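Local coordinates for alkaline phosphatase (Thermus thermophilus, PDB 7KWD), which probably hydrolyses phosphate monoesters as a homodimeric alkaline phosphatase, using two zinc ions and one magnesium ion, at residues L214-F226 with V244-R257. Sequence-based numbering, arbitrary orientation.
Sequences LVRSNATRLLGVF and VPSLKEMVQAALPR
Arg257 reaches from helix 247-259 into the loop between helix 211-216 and strand 222-225 and grips Ala219 O side-on with two nitrogens, NE at 2.8 Å and NH2 at 2.9 Å, both close to the guanidinium plane. NH2 adds a weak bond to Ser217 O. On the helix side, Arg257 NH1 donates to Ala253 O at 2.8 Å, one turn back, and a water links NH1 to Leu214 O. With all three nitrogens engaged round its edge, the group is held flat and its rotation fixed, while Leu222 CD1 lies over the centre of one face, 3.7 Å from Arg257 CZ. Were Arg257 replaced by alanine, the Ala219 and Ser217 carbonyls would probably lose these donors and a gap open beneath Leu222, letting the loop shift. Ser217 OG accepts from Ala219 N in an ST turn, consistent with a loop bent so that both carbonyls face the arginine.

At the other end Phe226 has its CG anti to the carbonyl carbon (chi1 -56°), which turns the ring so that one face meets Pro245. Pro245 CG sits 3.6 Å from the ring centroid, only 17° off the normal, a CH-pi contact. Met250 SD comes in obliquely, 3.8 Å from Phe226 CE2, as a Met-aromatic partner. Between these two ends Leu214 fills the middle: CD1 presses tightly on Ala253 CB at 3.5 Å, and CD2 rests against the helix backbone at Glu249 O and Met250 CA.

Other sides of helix 247-259 pack on strands 135-140 and 265-271 and helix 283-306, with Met250 also touching Val139. The helix thus lies between the central strands of the alkaline phosphatase fold and a peripheral helix-loop-strand unit, its N-terminus closed by the Ser246-Glu249 capping box.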
# COMPACT_ATOMS: atom_id res chain seq x y z
N LEU A 214 27.40 3.56 -25.90
CA LEU A 214 27.14 4.48 -24.80
C LEU A 214 28.39 4.66 -23.95
O LEU A 214 28.80 5.79 -23.66
CB LEU A 214 25.97 3.96 -23.96
CG LEU A 214 25.65 4.73 -22.67
CD1 LEU A 214 25.20 6.16 -22.95
CD2 LEU A 214 24.62 3.97 -21.87
N VAL A 215 29.03 3.56 -23.57
CA VAL A 215 30.14 3.66 -22.63
C VAL A 215 31.38 4.21 -23.31
O VAL A 215 32.14 4.98 -22.69
CB VAL A 215 30.37 2.30 -21.94
CG1 VAL A 215 30.93 1.25 -22.92
CG2 VAL A 215 31.29 2.48 -20.78
N ARG A 216 31.56 3.87 -24.59
CA ARG A 216 32.70 4.36 -25.36
C ARG A 216 32.61 5.85 -25.63
O ARG A 216 33.63 6.51 -25.86
CB ARG A 216 32.79 3.65 -26.72
CG ARG A 216 33.38 2.23 -26.74
CD ARG A 216 32.88 1.39 -27.97
NE ARG A 216 32.44 2.24 -29.10
CZ ARG A 216 31.68 1.83 -30.14
NH1 ARG A 216 31.26 0.57 -30.23
NH2 ARG A 216 31.35 2.72 -31.09
N SER A 217 31.40 6.40 -25.64
CA SER A 217 31.25 7.77 -26.13
C SER A 217 32.02 8.75 -25.26
O SER A 217 32.01 8.66 -24.03
CB SER A 217 29.78 8.18 -26.15
OG SER A 217 29.68 9.50 -26.67
N ASN A 218 32.66 9.71 -25.90
CA ASN A 218 33.24 10.85 -25.21
C ASN A 218 32.58 12.16 -25.64
O ASN A 218 33.14 13.24 -25.43
CB ASN A 218 34.75 10.88 -25.43
CG ASN A 218 35.46 9.92 -24.49
OD1 ASN A 218 36.32 9.15 -24.91
ND2 ASN A 218 35.07 9.93 -23.22
N ALA A 219 31.41 12.06 -26.25
CA ALA A 219 30.62 13.24 -26.57
C ALA A 219 30.15 13.86 -25.26
O ALA A 219 29.82 13.15 -24.31
CB ALA A 219 29.43 12.88 -27.46
N THR A 220 30.14 15.17 -25.22
CA THR A 220 29.69 15.92 -24.05
C THR A 220 28.18 15.83 -23.88
O THR A 220 27.68 15.54 -22.78
CB THR A 220 30.15 17.36 -24.21
OG1 THR A 220 31.58 17.40 -24.07
CG2 THR A 220 29.53 18.28 -23.19
N ARG A 221 27.43 16.10 -24.95
CA ARG A 221 25.97 15.97 -24.95
C ARG A 221 25.60 14.69 -25.68
O ARG A 221 26.27 14.29 -26.64
CB ARG A 221 25.31 17.18 -25.60
CG ARG A 221 25.46 18.44 -24.72
CD ARG A 221 24.88 19.70 -25.35
NE ARG A 221 25.81 20.20 -26.34
CZ ARG A 221 25.49 20.52 -27.59
NH1 ARG A 221 24.24 20.39 -27.98
NH2 ARG A 221 26.42 20.96 -28.43
N LEU A 222 24.55 14.04 -25.19
CA LEU A 222 24.23 12.67 -25.54
C LEU A 222 22.76 12.50 -25.88
O LEU A 222 21.89 12.92 -25.12
CB LEU A 222 24.54 11.72 -24.37
CG LEU A 222 25.81 10.93 -24.32
CD1 LEU A 222 25.63 9.88 -23.23
CD2 LEU A 222 26.10 10.28 -25.65
N LEU A 223 22.49 11.83 -26.98
CA LEU A 223 21.20 11.24 -27.24
C LEU A 223 21.44 9.75 -27.37
O LEU A 223 22.17 9.32 -28.26
CB LEU A 223 20.56 11.80 -28.50
CG LEU A 223 19.33 11.03 -28.96
CD1 LEU A 223 18.23 11.07 -27.89
CD2 LEU A 223 18.77 11.57 -30.26
N GLY A 224 20.85 8.97 -26.47
CA GLY A 224 20.97 7.52 -26.52
C GLY A 224 19.62 6.85 -26.53
O GLY A 224 18.80 7.06 -25.63
N VAL A 225 19.36 6.06 -27.57
CA VAL A 225 18.08 5.42 -27.83
C VAL A 225 18.40 3.96 -28.11
O VAL A 225 19.10 3.66 -29.08
CB VAL A 225 17.34 6.08 -29.01
CG1 VAL A 225 16.00 5.48 -29.23
CG2 VAL A 225 17.13 7.58 -28.78
N PHE A 226 17.91 3.06 -27.26
CA PHE A 226 18.45 1.71 -27.20
C PHE A 226 17.49 0.60 -27.55
O PHE A 226 17.90 -0.57 -27.55
CB PHE A 226 18.99 1.48 -25.78
CG PHE A 226 20.01 2.49 -25.38
CD1 PHE A 226 21.32 2.40 -25.83
CD2 PHE A 226 19.66 3.56 -24.60
CE1 PHE A 226 22.27 3.37 -25.47
CE2 PHE A 226 20.56 4.53 -24.23
CZ PHE A 226 21.88 4.44 -24.66
N VAL A 244 20.92 -4.53 -24.40
CA VAL A 244 20.39 -3.22 -24.04
C VAL A 244 21.05 -2.81 -22.73
O VAL A 244 21.50 -3.66 -21.94
CB VAL A 244 18.84 -3.23 -23.91
CG1 VAL A 244 18.24 -3.58 -25.23
CG2 VAL A 244 18.39 -4.25 -22.85
N PRO A 245 21.13 -1.50 -22.47
CA PRO A 245 21.76 -1.07 -21.22
C PRO A 245 20.82 -1.27 -20.04
O PRO A 245 19.60 -1.35 -20.20
CB PRO A 245 22.07 0.41 -21.45
CG PRO A 245 21.11 0.86 -22.54
CD PRO A 245 20.62 -0.36 -23.27
N SER A 246 21.41 -1.45 -18.87
CA SER A 246 20.68 -1.36 -17.61
C SER A 246 20.43 0.11 -17.27
O SER A 246 21.11 1.01 -17.76
CB SER A 246 21.48 -2.01 -16.47
OG SER A 246 22.71 -1.32 -16.29
N LEU A 247 19.46 0.35 -16.40
CA LEU A 247 19.28 1.73 -15.94
C LEU A 247 20.59 2.27 -15.37
O LEU A 247 20.99 3.41 -15.66
CB LEU A 247 18.14 1.80 -14.94
CG LEU A 247 17.72 3.23 -14.55
CD1 LEU A 247 17.36 4.06 -15.76
CD2 LEU A 247 16.54 3.14 -13.58
N LYS A 248 21.31 1.45 -14.59
CA LYS A 248 22.58 1.89 -14.02
C LYS A 248 23.55 2.35 -15.09
O LYS A 248 24.19 3.41 -14.96
CB LYS A 248 23.21 0.75 -13.20
CG LYS A 248 24.58 1.11 -12.58
CD LYS A 248 25.14 -0.11 -11.84
CE LYS A 248 26.39 0.20 -11.01
NZ LYS A 248 26.92 -1.06 -10.42
N GLU A 249 23.70 1.55 -16.15
CA GLU A 249 24.64 1.91 -17.21
C GLU A 249 24.30 3.26 -17.83
O GLU A 249 25.19 4.03 -18.21
CB GLU A 249 24.66 0.83 -18.31
CG GLU A 249 25.51 -0.40 -17.93
CD GLU A 249 25.35 -1.61 -18.86
OE1 GLU A 249 24.26 -1.85 -19.43
OE2 GLU A 249 26.35 -2.33 -19.00
N MET A 250 23.01 3.55 -17.96
CA MET A 250 22.60 4.83 -18.52
C MET A 250 22.91 5.97 -17.54
O MET A 250 23.46 6.99 -17.95
CB MET A 250 21.11 4.79 -18.87
CG MET A 250 20.82 3.96 -20.13
SD MET A 250 19.14 4.09 -20.76
CE MET A 250 18.21 3.02 -19.87
N VAL A 251 22.61 5.78 -16.25
CA VAL A 251 22.98 6.82 -15.28
C VAL A 251 24.50 7.03 -15.24
O VAL A 251 24.98 8.18 -15.16
CB VAL A 251 22.42 6.46 -13.89
CG1 VAL A 251 22.91 7.44 -12.87
CG2 VAL A 251 20.87 6.48 -13.91
N GLN A 252 25.29 5.95 -15.28
CA GLN A 252 26.75 6.11 -15.23
C GLN A 252 27.25 7.02 -16.35
O GLN A 252 28.22 7.77 -16.15
CB GLN A 252 27.46 4.75 -15.33
CG GLN A 252 27.22 3.87 -14.14
CD GLN A 252 27.87 2.49 -14.27
OE1 GLN A 252 27.50 1.67 -15.14
NE2 GLN A 252 28.80 2.20 -13.36
N ALA A 253 26.58 7.00 -17.50
CA ALA A 253 26.98 7.88 -18.60
C ALA A 253 26.48 9.30 -18.38
O ALA A 253 27.17 10.26 -18.76
CB ALA A 253 26.45 7.34 -19.93
N ALA A 254 25.30 9.47 -17.80
CA ALA A 254 24.73 10.80 -17.71
C ALA A 254 25.33 11.61 -16.58
O ALA A 254 25.58 12.81 -16.72
CB ALA A 254 23.21 10.71 -17.53
N LEU A 255 25.54 10.98 -15.44
CA LEU A 255 25.86 11.72 -14.23
C LEU A 255 27.15 12.51 -14.38
O LEU A 255 27.14 13.72 -14.13
CB LEU A 255 25.92 10.74 -13.07
CG LEU A 255 25.78 11.22 -11.64
CD1 LEU A 255 24.59 12.11 -11.42
CD2 LEU A 255 25.68 9.94 -10.77
N PRO A 256 28.27 11.92 -14.79
CA PRO A 256 29.49 12.72 -14.95
C PRO A 256 29.35 13.85 -15.95
O PRO A 256 29.99 14.89 -15.76
CB PRO A 256 30.54 11.70 -15.39
CG PRO A 256 29.78 10.45 -15.80
CD PRO A 256 28.44 10.49 -15.12
N ARG A 257 28.54 13.70 -17.02
CA ARG A 257 28.38 14.79 -17.97
C ARG A 257 27.63 15.95 -17.35
O ARG A 257 28.01 17.11 -17.49
CB ARG A 257 27.63 14.31 -19.21
CG ARG A 257 28.41 13.28 -20.00
CD ARG A 257 27.57 12.67 -21.13
NE ARG A 257 28.42 12.10 -22.18
CZ ARG A 257 28.97 10.89 -22.13
NH1 ARG A 257 28.79 10.09 -21.09
NH2 ARG A 257 29.72 10.47 -23.14
O HOH W 1 29.83 7.21 -21.54